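Local coordinates for protein aminotransferase (PDB 3IF2) that binds pyridoxal 5'-phosphate and probably transfers amino groups between amino acids and oxo acids, perhaps as a valine-pyruvate transaminase, at residues I89-G94 and P318-D323; G94-N97 and D101-L104; A170-I175 and S406-A411; A195-P200 and M228-E233. One frame throughout, in Å; residues are numbered along the deposited sequence. Where two conformers were deposited one is given.

Contact 1 of 4, residues I89-G94 and P318-D323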
loop_
_atom_site.group_PDB
_atom_site.type_symbol
_atom_site.label_atom_id
_atom_site.label_comp_id
_atom_site.label_asym_id
_atom_site.label_seq_id
_atom_site.Cartn_x
_atom_site.Cartn_y
_atom_site.Cartn_z
ATOM N N ILE A 89 -0.412 7.306 16.175
ATOM C CA ILE A 89 -0.163 6.166 17.065
ATOM C C ILE A 89 -0.233 6.596 18.547
ATOM O O ILE A 89 -0.868 5.899 19.336
ATOM C CB ILE A 89 1.206 5.419 16.744
ATOM C CG1 ILE A 89 1.080 4.613 15.433
ATOM C CG2 ILE A 89 1.661 4.504 17.918
ATOM C CD1 ILE A 89 2.409 4.145 14.891
ATOM N N ASP A 90 0.406 7.715 18.910
ATOM C CA ASP A 90 0.373 8.218 20.309
ATOM C C ASP A 90 -1.058 8.532 20.750
ATOM O O ASP A 90 -1.441 8.181 21.865
ATOM C CB ASP A 90 1.253 9.465 20.530
ATOM C CG ASP A 90 2.738 9.195 20.385
ATOM O OD1 ASP A 90 3.242 8.100 20.742
ATOM O OD2 ASP A 90 3.425 10.127 19.925
ATOM N N ALA A 91 -1.832 9.172 19.869
ATOM C CA ALA A 91 -3.253 9.464 20.126
ATOM C C ALA A 91 -4.045 8.166 20.383
ATOM O O ALA A 91 -4.806 8.079 21.355
ATOM C CB ALA A 91 -3.858 10.230 18.963
ATOM N N LEU A 92 -3.823 7.176 19.512
ATOM C CA LEU A 92 -4.440 5.842 19.624
ATOM C C LEU A 92 -4.058 5.123 20.929
ATOM O O LEU A 92 -4.928 4.541 21.580
ATOM C CB LEU A 92 -4.122 4.968 18.389
ATOM C CG LEU A 92 -4.806 5.345 17.058
ATOM C CD1 LEU A 92 -4.165 4.607 15.881
ATOM C CD2 LEU A 92 -6.330 5.106 17.122
ATOM N N VAL A 93 -2.783 5.203 21.318
ATOM C CA VAL A 93 -2.298 4.651 22.598
ATOM C C VAL A 93 -3.111 5.237 23.752
ATOM O O VAL A 93 -3.701 4.497 24.539
ATOM C CB VAL A 93 -0.775 4.942 22.827
ATOM C CG1 VAL A 93 -0.361 4.678 24.271
ATOM C CG2 VAL A 93 0.094 4.132 21.841
ATOM N N GLY A 94 -3.143 6.570 23.830
ATOM C CA GLY A 94 -3.916 7.278 24.858
ATOM C C GLY A 94 -5.383 6.875 24.873
ATOM O O GLY A 94 -5.931 6.521 25.925
ATOM N N PRO A 318 -6.890 14.373 15.664
ATOM C CA PRO A 318 -7.612 15.210 16.614
ATOM C C PRO A 318 -8.955 14.643 17.066
ATOM O O PRO A 318 -9.335 14.879 18.207
ATOM C CB PRO A 318 -7.790 16.548 15.864
ATOM C CG PRO A 318 -7.646 16.211 14.435
ATOM C CD PRO A 318 -6.615 15.118 14.423
ATOM N N LEU A 319 -9.646 13.906 16.198
ATOM C CA LEU A 319 -10.936 13.285 16.542
ATOM C C LEU A 319 -10.755 12.102 17.532
ATOM O O LEU A 319 -11.712 11.737 18.241
ATOM C CB LEU A 319 -11.715 12.848 15.279
ATOM C CG LEU A 319 -11.924 13.880 14.148
ATOM C CD1 LEU A 319 -12.677 13.282 12.972
ATOM C CD2 LEU A 319 -12.638 15.119 14.626
ATOM N N VAL A 320 -9.556 11.491 17.557
ATOM C CA VAL A 320 -9.209 10.425 18.536
ATOM C C VAL A 320 -8.851 11.110 19.868
ATOM O O VAL A 320 -9.375 10.725 20.930
ATOM C CB VAL A 320 -8.034 9.509 18.031
ATOM C CG1 VAL A 320 -7.500 8.623 19.132
ATOM C CG2 VAL A 320 -8.467 8.690 16.852
ATOM N N ALA A 321 -7.995 12.139 19.797
ATOM C CA ALA A 321 -7.571 12.932 20.971
ATOM C C ALA A 321 -8.721 13.429 21.833
ATOM O O ALA A 321 -8.633 13.368 23.067
ATOM C CB ALA A 321 -6.691 14.121 20.563
ATOM N N ASN A 322 -9.800 13.883 21.206
ATOM C CA ASN A 322 -10.952 14.429 21.958
ATOM C C ASN A 322 -12.205 13.517 22.005
ATOM O O ASN A 322 -13.304 13.993 22.314
ATOM C CB ASN A 322 -11.293 15.825 21.396
ATOM C CG ASN A 322 -11.920 15.781 20.003
ATOM O OD1 ASN A 322 -12.264 14.714 19.467
ATOM N ND2 ASN A 322 -12.091 16.947 19.422
ATOM N N ASP A 323 -12.033 12.239 21.651
ATOM C CA ASP A 323 -13.121 11.245 21.568
ATOM C C ASP A 323 -14.270 11.550 20.587
ATOM O O ASP A 323 -15.257 10.809 20.585
ATOM C CB ASP A 323 -13.683 10.880 22.967
ATOM C CG ASP A 323 -12.688 10.112 23.841
ATOM O OD1 ASP A 323 -11.694 9.544 23.329
ATOM O OD2 ASP A 323 -12.917 10.054 25.079
#

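Contact 2 of 4, residues G94-N97 and D101-L104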
loop_
_atom_site.group_PDB
_atom_site.type_symbol
_atom_site.label_atom_id
_atom_site.label_comp_id
_atom_site.label_asym_id
_atom_site.label_seq_id
_atom_site.Cartn_x
_atom_site.Cartn_y
_atom_site.Cartn_z
ATOM N N GLY A 94 -3.143 6.570 23.830
ATOM C CA GLY A 94 -3.916 7.278 24.858
ATOM C C GLY A 94 -5.383 6.875 24.873
ATOM O O GLY A 94 -5.931 6.521 25.925
ATOM N N PHE A 95 -5.991 6.896 23.688
ATOM C CA PHE A 95 -7.403 6.525 23.452
ATOM C C PHE A 95 -7.781 5.107 23.933
ATOM O O PHE A 95 -8.766 4.953 24.683
ATOM C CB PHE A 95 -7.719 6.683 21.957
ATOM C CG PHE A 95 -9.131 6.353 21.578
ATOM C CD1 PHE A 95 -9.475 5.052 21.205
ATOM C CD2 PHE A 95 -10.115 7.340 21.573
ATOM C CE1 PHE A 95 -10.775 4.731 20.862
ATOM C CE2 PHE A 95 -11.418 7.039 21.225
ATOM C CZ PHE A 95 -11.756 5.722 20.878
ATOM N N PHE A 96 -7.028 4.084 23.502
ATOM C CA PHE A 96 -7.293 2.715 23.951
ATOM C C PHE A 96 -7.053 2.530 25.455
ATOM O O PHE A 96 -7.832 1.820 26.123
ATOM C CB PHE A 96 -6.511 1.679 23.144
ATOM C CG PHE A 96 -6.981 1.543 21.714
ATOM C CD1 PHE A 96 -8.273 1.109 21.434
ATOM C CD2 PHE A 96 -6.128 1.812 20.647
ATOM C CE1 PHE A 96 -8.716 0.982 20.119
ATOM C CE2 PHE A 96 -6.568 1.671 19.336
ATOM C CZ PHE A 96 -7.859 1.252 19.070
ATOM N N ASN A 97 -6.001 3.159 25.980
ATOM C CA ASN A 97 -5.701 3.104 27.426
ATOM C C ASN A 97 -6.770 3.810 28.291
ATOM O O ASN A 97 -7.073 3.333 29.371
ATOM C CB ASN A 97 -4.280 3.644 27.737
ATOM C CG ASN A 97 -3.168 2.704 27.277
ATOM O OD1 ASN A 97 -3.364 1.504 27.129
ATOM N ND2 ASN A 97 -1.989 3.250 27.075
ATOM N N ASP A 101 -7.904 0.260 29.277
ATOM C CA ASP A 101 -6.849 -0.059 30.248
ATOM C C ASP A 101 -5.983 -1.314 29.876
ATOM O O ASP A 101 -5.663 -2.161 30.729
ATOM C CB ASP A 101 -7.470 -0.173 31.667
ATOM C CG ASP A 101 -6.441 -0.028 32.792
ATOM O OD1 ASP A 101 -5.531 0.834 32.720
ATOM O OD2 ASP A 101 -6.561 -0.775 33.781
ATOM N N TRP A 102 -5.621 -1.413 28.593
ATOM C CA TRP A 102 -4.762 -2.498 28.085
ATOM C C TRP A 102 -3.259 -2.270 28.338
ATOM O O TRP A 102 -2.471 -3.167 28.063
ATOM C CB TRP A 102 -4.994 -2.741 26.578
ATOM C CG TRP A 102 -6.391 -3.154 26.202
ATOM C CD1 TRP A 102 -7.260 -3.863 26.961
ATOM C CD2 TRP A 102 -7.029 -2.975 24.929
ATOM N NE1 TRP A 102 -8.417 -4.101 26.270
ATOM C CE2 TRP A 102 -8.305 -3.568 25.017
ATOM C CE3 TRP A 102 -6.648 -2.362 23.725
ATOM C CZ2 TRP A 102 -9.217 -3.569 23.952
ATOM C CZ3 TRP A 102 -7.560 -2.354 22.659
ATOM C CH2 TRP A 102 -8.834 -2.957 22.787
ATOM N N ASN A 103 -2.893 -1.087 28.859
ATOM C CA ASN A 103 -1.510 -0.696 29.152
ATOM C C ASN A 103 -0.620 -0.746 27.893
ATOM O O ASN A 103 0.536 -1.176 27.931
ATOM C CB ASN A 103 -0.946 -1.517 30.325
ATOM C CG ASN A 103 0.211 -0.821 31.018
ATOM O OD1 ASN A 103 0.382 0.394 30.892
ATOM N ND2 ASN A 103 1.002 -1.581 31.763
ATOM N N LEU A 104 -1.177 -0.288 26.771
ATOM C CA LEU A 104 -0.432 -0.260 25.517
ATOM C C LEU A 104 0.617 0.848 25.540
ATOM O O LEU A 104 0.501 1.811 26.304
ATOM C CB LEU A 104 -1.339 0.006 24.305
ATOM C CG LEU A 104 -2.491 -0.915 23.897
ATOM C CD1 LEU A 104 -3.070 -0.390 22.590
ATOM C CD2 LEU A 104 -2.028 -2.365 23.759
#

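Contact 3 of 4, residues A170-I175 and S406-A411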
loop_
_atom_site.group_PDB
_atom_site.type_symbol
_atom_site.label_atom_id
_atom_site.label_comp_id
_atom_site.label_asym_id
_atom_site.label_seq_id
_atom_site.Cartn_x
_atom_site.Cartn_y
_atom_site.Cartn_z
ATOM N N ALA A 170 -11.351 -23.728 6.837
ATOM C CA ALA A 170 -12.626 -23.116 7.190
ATOM C C ALA A 170 -13.523 -24.133 7.877
ATOM O O ALA A 170 -13.560 -25.290 7.463
ATOM C CB ALA A 170 -13.268 -22.610 5.955
ATOM N N VAL A 171 -14.211 -23.717 8.944
ATOM C CA VAL A 171 -15.165 -24.569 9.665
ATOM C C VAL A 171 -16.574 -24.114 9.277
ATOM O O VAL A 171 -16.869 -22.909 9.301
ATOM C CB VAL A 171 -14.966 -24.507 11.189
ATOM C CG1 VAL A 171 -15.999 -25.410 11.910
ATOM C CG2 VAL A 171 -13.550 -24.924 11.536
ATOM N N LEU A 172 -17.426 -25.065 8.894
ATOM C CA LEU A 172 -18.804 -24.752 8.496
ATOM C C LEU A 172 -19.652 -24.379 9.717
ATOM O O LEU A 172 -19.368 -24.826 10.835
ATOM C CB LEU A 172 -19.451 -25.913 7.739
ATOM C CG LEU A 172 -18.751 -26.392 6.452
ATOM C CD1 LEU A 172 -19.776 -27.088 5.585
ATOM C CD2 LEU A 172 -18.110 -25.280 5.635
ATOM N N PRO A 173 -20.707 -23.568 9.507
ATOM C CA PRO A 173 -21.504 -23.136 10.649
ATOM C C PRO A 173 -22.703 -24.004 11.025
ATOM O O PRO A 173 -23.180 -24.785 10.188
ATOM C CB PRO A 173 -22.081 -21.815 10.136
ATOM C CG PRO A 173 -22.343 -22.095 8.674
ATOM C CD PRO A 173 -21.232 -23.013 8.237
ATOM N N HIS A 174 -23.111 -23.893 12.299
ATOM C CA HIS A 174 -24.381 -24.441 12.773
ATOM C C HIS A 174 -25.340 -23.262 12.541
ATOM O O HIS A 174 -24.920 -22.105 12.579
ATOM C CB HIS A 174 -24.372 -24.871 14.261
ATOM C CG HIS A 174 -23.772 -26.228 14.518
ATOM N ND1 HIS A 174 -23.161 -26.554 15.713
ATOM C CD2 HIS A 174 -23.684 -27.335 13.739
ATOM C CE1 HIS A 174 -22.745 -27.806 15.666
ATOM N NE2 HIS A 174 -23.034 -28.297 14.473
ATOM N N ILE A 175 -26.601 -23.545 12.256
ATOM C CA ILE A 175 -27.617 -22.509 12.018
ATOM C C ILE A 175 -28.743 -22.685 13.035
ATOM O O ILE A 175 -29.244 -23.807 13.183
ATOM C CB ILE A 175 -28.226 -22.627 10.592
ATOM C CG1 ILE A 175 -27.145 -22.462 9.509
ATOM C CG2 ILE A 175 -29.344 -21.600 10.397
ATOM C CD1 ILE A 175 -27.613 -22.781 8.075
ATOM N N SER A 406 -18.493 -26.602 -4.599
ATOM C CA SER A 406 -19.140 -27.227 -5.770
ATOM C C SER A 406 -20.377 -28.069 -5.452
ATOM O O SER A 406 -21.303 -28.080 -6.266
ATOM C CB SER A 406 -18.149 -28.030 -6.632
ATOM O OG SER A 406 -17.434 -28.954 -5.858
ATOM N N ASP A 407 -20.397 -28.736 -4.286
ATOM C CA ASP A 407 -21.578 -29.515 -3.829
ATOM C C ASP A 407 -21.992 -29.098 -2.399
ATOM O O ASP A 407 -22.207 -29.931 -1.527
ATOM C CB ASP A 407 -21.321 -31.035 -3.953
ATOM C CG ASP A 407 -22.577 -31.884 -3.716
ATOM O OD1 ASP A 407 -23.696 -31.449 -4.039
ATOM O OD2 ASP A 407 -22.440 -32.997 -3.190
ATOM N N TYR A 408 -22.087 -27.786 -2.184
ATOM C CA TYR A 408 -22.481 -27.195 -0.897
ATOM C C TYR A 408 -23.751 -26.395 -1.165
ATOM O O TYR A 408 -23.667 -25.259 -1.627
ATOM C CB TYR A 408 -21.324 -26.335 -0.330
ATOM C CG TYR A 408 -21.518 -25.719 1.064
ATOM C CD1 TYR A 408 -22.522 -26.161 1.948
ATOM C CD2 TYR A 408 -20.616 -24.769 1.550
ATOM C CE1 TYR A 408 -22.667 -25.629 3.233
ATOM C CE2 TYR A 408 -20.767 -24.221 2.853
ATOM C CZ TYR A 408 -21.803 -24.665 3.679
ATOM O OH TYR A 408 -21.970 -24.174 4.951
ATOM N N GLN A 409 -24.915 -27.013 -0.905
ATOM C CA GLN A 409 -26.235 -26.407 -1.163
ATOM C C GLN A 409 -26.362 -25.004 -0.577
ATOM O O GLN A 409 -26.671 -24.061 -1.296
ATOM C CB GLN A 409 -27.368 -27.309 -0.629
ATOM C CG GLN A 409 -28.807 -26.770 -0.786
ATOM C CD GLN A 409 -29.890 -27.702 -0.228
ATOM O OE1 GLN A 409 -29.710 -28.913 -0.163
ATOM N NE2 GLN A 409 -31.038 -27.123 0.147
ATOM N N HIS A 410 -26.083 -24.882 0.715
ATOM C CA HIS A 410 -26.202 -23.610 1.416
ATOM C C HIS A 410 -25.376 -22.476 0.776
ATOM O O HIS A 410 -25.857 -21.344 0.705
ATOM C CB HIS A 410 -25.854 -23.767 2.896
ATOM C CG HIS A 410 -26.208 -22.569 3.727
ATOM N ND1 HIS A 410 -27.507 -22.263 4.072
ATOM C CD2 HIS A 410 -25.432 -21.611 4.287
ATOM C CE1 HIS A 410 -27.515 -21.167 4.805
ATOM N NE2 HIS A 410 -26.270 -20.756 4.955
ATOM N N ALA A 411 -24.174 -22.795 0.285
ATOM C CA ALA A 411 -23.313 -21.824 -0.413
ATOM C C ALA A 411 -23.872 -21.342 -1.771
ATOM O O ALA A 411 -23.350 -20.374 -2.326
ATOM C CB ALA A 411 -21.872 -22.375 -0.581
#

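Contact 4 of 4, residues A195-P200 and M228-E233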
loop_
_atom_site.group_PDB
_atom_site.type_symbol
_atom_site.label_atom_id
_atom_site.label_comp_id
_atom_site.label_asym_id
_atom_site.label_seq_id
_atom_site.Cartn_x
_atom_site.Cartn_y
_atom_site.Cartn_z
ATOM N N ALA A 195 -16.550 -29.648 15.590
ATOM C CA ALA A 195 -15.795 -29.732 14.333
ATOM C C ALA A 195 -14.433 -29.030 14.374
ATOM O O ALA A 195 -13.434 -29.592 13.920
ATOM C CB ALA A 195 -16.616 -29.162 13.196
ATOM N N LEU A 196 -14.402 -27.817 14.926
ATOM C CA LEU A 196 -13.175 -27.000 15.000
ATOM C C LEU A 196 -12.105 -27.590 15.919
ATOM O O LEU A 196 -10.938 -27.737 15.526
ATOM C CB LEU A 196 -13.521 -25.561 15.447
ATOM C CG LEU A 196 -12.448 -24.470 15.583
ATOM C CD1 LEU A 196 -13.111 -23.084 15.606
ATOM C CD2 LEU A 196 -11.514 -24.615 16.791
ATOM N N GLU A 197 -12.528 -27.959 17.124
ATOM C CA GLU A 197 -11.612 -28.413 18.187
ATOM C C GLU A 197 -10.997 -29.789 17.874
ATOM O O GLU A 197 -9.925 -30.112 18.389
ATOM C CB GLU A 197 -12.349 -28.342 19.540
ATOM C CG GLU A 197 -11.523 -28.018 20.799
ATOM C CD GLU A 197 -12.335 -27.200 21.860
ATOM O OE1 GLU A 197 -13.587 -27.085 21.754
ATOM O OE2 GLU A 197 -11.711 -26.645 22.797
ATOM N N ASN A 198 -11.671 -30.552 17.002
ATOM C CA ASN A 198 -11.210 -31.854 16.493
ATOM C C ASN A 198 -10.599 -31.816 15.078
ATOM O O ASN A 198 -10.208 -32.867 14.558
ATOM C CB ASN A 198 -12.369 -32.876 16.537
ATOM C CG ASN A 198 -12.748 -33.257 17.955
ATOM O OD1 ASN A 198 -12.035 -34.030 18.614
ATOM N ND2 ASN A 198 -13.882 -32.735 18.431
ATOM N N LEU A 199 -10.498 -30.633 14.465
ATOM C CA LEU A 199 -9.880 -30.489 13.133
ATOM C C LEU A 199 -8.432 -31.045 13.185
ATOM O O LEU A 199 -7.663 -30.634 14.061
ATOM C CB LEU A 199 -9.869 -29.029 12.691
ATOM C CG LEU A 199 -9.482 -28.703 11.254
ATOM C CD1 LEU A 199 -10.503 -29.274 10.282
ATOM C CD2 LEU A 199 -9.419 -27.206 11.105
ATOM N N PRO A 200 -8.094 -32.039 12.322
ATOM C CA PRO A 200 -6.743 -32.631 12.300
ATOM C C PRO A 200 -5.595 -31.623 12.130
ATOM O O PRO A 200 -4.553 -31.763 12.791
ATOM C CB PRO A 200 -6.802 -33.584 11.103
ATOM C CG PRO A 200 -8.224 -33.983 11.013
ATOM C CD PRO A 200 -9.004 -32.773 11.414
HETATM N N MSE A 228 -16.153 -15.853 21.486
HETATM C CA MSE A 228 -14.806 -15.243 21.436
HETATM C C MSE A 228 -13.863 -15.707 22.554
HETATM O O MSE A 228 -12.657 -15.886 22.311
HETATM C CB MSE A 228 -14.880 -13.714 21.442
HETATM C CG MSE A 228 -15.558 -13.104 20.216
HETATM SE SE MSE A 228 -14.907 -13.636 18.452
HETATM C CE MSE A 228 -13.018 -13.383 18.823
ATOM N N ALA A 229 -14.401 -15.875 23.766
ATOM C CA ALA A 229 -13.610 -16.348 24.909
ATOM C C ALA A 229 -13.056 -17.746 24.638
ATOM O O ALA A 229 -11.882 -18.016 24.883
ATOM C CB ALA A 229 -14.445 -16.359 26.182
ATOM N N HIS A 230 -13.918 -18.609 24.111
ATOM C CA HIS A 230 -13.576 -19.993 23.771
ATOM C C HIS A 230 -12.450 -19.987 22.713
ATOM O O HIS A 230 -11.448 -20.691 22.884
ATOM C CB HIS A 230 -14.833 -20.730 23.253
ATOM C CG HIS A 230 -14.731 -22.219 23.251
ATOM N ND1 HIS A 230 -15.848 -23.021 23.212
ATOM C CD2 HIS A 230 -13.668 -23.056 23.334
ATOM C CE1 HIS A 230 -15.473 -24.289 23.221
ATOM N NE2 HIS A 230 -14.156 -24.338 23.297
ATOM N N LEU A 231 -12.598 -19.171 21.660
ATOM C CA LEU A 231 -11.568 -19.067 20.602
ATOM C C LEU A 231 -10.222 -18.570 21.145
ATOM O O LEU A 231 -9.173 -19.089 20.740
ATOM C CB LEU A 231 -12.037 -18.214 19.414
ATOM C CG LEU A 231 -13.160 -18.800 18.542
ATOM C CD1 LEU A 231 -13.720 -17.723 17.634
ATOM C CD2 LEU A 231 -12.701 -20.039 17.743
ATOM N N ALA A 232 -10.255 -17.603 22.066
ATOM C CA ALA A 232 -9.040 -17.119 22.743
ATOM C C ALA A 232 -8.327 -18.251 23.531
ATOM O O ALA A 232 -7.098 -18.298 23.525
ATOM C CB ALA A 232 -9.355 -15.936 23.658
ATOM N N GLU A 233 -9.079 -19.149 24.190
ATOM C CA GLU A 233 -8.482 -20.314 24.912
ATOM C C GLU A 233 -7.846 -21.273 23.919
ATOM O O GLU A 233 -6.685 -21.647 24.079
ATOM C CB GLU A 233 -9.507 -21.141 25.705
ATOM C CG GLU A 233 -10.158 -20.496 26.919
ATOM C CD GLU A 233 -11.129 -21.472 27.629
ATOM O OE1 GLU A 233 -12.018 -22.071 26.951
ATOM O OE2 GLU A 233 -10.999 -21.638 28.872
#

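Contact 1 of 4, residues I89-G94 and P318-D323
V320 meets A91 and L92 where two helices of a PLP-dependent aminotransferase of fold type I (class I and II) pack together: helix 86-100 and the last turn of helix 311-321. The two backbones come close, with the CA atoms of A91 and A321 5.6 Å apart. No hydrogen bond crosses; the contacts are of van der Waals kind. CG1 of V320 lies 4.0 Å from CB of A91, and its CG2 reaches CD2 of L92 at 4.2 Å. The L92 bond from CA to CB points away from the other helix, yet the side chain bends back, and the L92 and V320 side chains cross at about a right angle. L92 also rests on I109, which sets the contact beside strand 109-112 of the large mixed sheet, while the neighbouring L319 packs on L51, F52 and T55 of helix 46-60. The helix ends at A321; N322 is the first residue to leave helical angles, and D323 is held by a salt bridge from its OD1 to R98. With CG1 anti to the backbone N (chi1 168°), V320 sets this methyl 3.5 Å from the carbonyl O of A91.

Contact 2 of 4, residues G94-N97 and D101-L104
N97 and F96 both turn CG anti to their carbonyl carbon, with chi1 near -70°, and from adjacent places on helix 86-100 they reach the same returning loop by different means. For N97 the second torsion sets the amide so that both its polar atoms meet the backbone of L104. OD1 of N97 accepts the N-H of L104 at 2.8 Å, in the carbonyl plane and on a lone pair. ND2 of N97 gives the second bond, to O of L104, at 3.0 Å; at 170° it is nearly straight, and that oxygen lies in the amide plane of N97. Two bonds to one residue fix the rotation of the carboxamide and tie the loop to the helix side. The amide N of N103 also comes near OD1, but its angle is too poor for a bond. Where the helix ends, D101 has positive phi, and its N bonds to O of N97 at 3.2 Å, the donor standing well above the carbonyl plane.

F96 supplies the apolar half. Its ring and the six-membered ring of W102 are near parallel, 20° between planes, but slid so far apart, with centroids 5.6 Å from each other, that they barely overlap; CD1 of F96 touches CZ3 of W102 at 3.7 Å. L104 lays CD1 beside CB of F96. The loop thus turns the chain from helix 86-100 toward strand 109-112, with F96 and L104 both resting on V288 of strand 285-288 in the large sheet and W102 stacked on Y100 and also meeting W264.

Contact 3 of 4, residues A170-I175 and S406-A411
L172 and P173 run through an extended stretch, with psi near 155° at both, leading into strand 174-180, whereas the facing segment is a loop that passes into a short 3-10 segment by A411. The backbones stay well apart, the CA atoms of L172 and H410 being 10.3 Å from each other, and side chains alone bridge the gap, without a hydrogen bond. Y408 carries CG anti to its backbone N (chi1 -176°) and sends its ring across to L172, whose CD1 comes within 3.7 Å of CZ. This is an off-centre CH-pi contact, 29° from the ring normal. OH of Y408 goes further, lying 3.6 Å from CD of P173. The place is the edge of the six-stranded mixed sheet, where 174-180 is an outermost strand within this chain and the 406-411 loop leads into strand 414-418. I175 makes the second CH-pi contact: its CD1 sits over one face of the imidazole of H410, 4.0 Å from the centroid. That ring is held by a hydrogen bond between NE2 of H410 and OH of Y189, and meets W371 edge-to-face. Within its own segment, one face of the Y408 ring has N of A411 4.0 Å above its plane, over the centre.

Contact 4 of 4, residues A195-P200 and M228-E233
E197 reaches toward helix 225-237 from the end of helix 193-197, and its tip meets H230. CB points toward the partner helix with chi1 at -148°, well away from a staggered value; CG follows, the chain bending at chi2. CD of E197 is 3.7 Å from NE2 of H230, and the two oxygens divide the approach. OE1 of E197 takes a weak hydrogen bond from NE2 of H230 at 3.2 Å, its angle only 129°. OE2 of E197 takes a second weak one from NE2 of H230 at 3.4 Å, straighter and at the ring edge, in plane. The carboxylate and imidazole planes stand 56° apart, and the one N-H is divided between two long, weak bonds. The stronger partner of OE2 is R237, in a salt bridge. Beside this polar pair, CD1 of L196 packs on CD2 of L231 at 3.7 Å, the side chains crossing at about a right angle. Both leucines also touch P150, and L196 lies on L148 of strand 142-149. Helix 225-237 forms the beta-alpha-beta crossover between the adjacent parallel strands 207-213 and 242-245, and the short helix 193-197 packs on it, with F193 stacked on the H230 ring.

Contacts 1 and 2 share G94 and helix 86-100, their centres about 10 Å apart; F95 of contact 2 packs on V320 and D323 of contact 1. Contact 1 is buried and without hydrogen bonds, its side-chain contacts apolar, whereas contact 2, partly buried, adds paired amide-to-backbone bonds where the helix gives way to a loop. On the opposite side of the chain's centre from both lies contact 3, a surface contact of CH-pi meetings about 41 Å from contact 1 between centres. Contact 4 touches it through V171 against A195 and L196, and mixes a leucine pair with weak carboxylate-imidazole bonds. Neither contact 3 nor contact 4 is near the cofactor, whereas L92 and F96 come within about 14 Å of it.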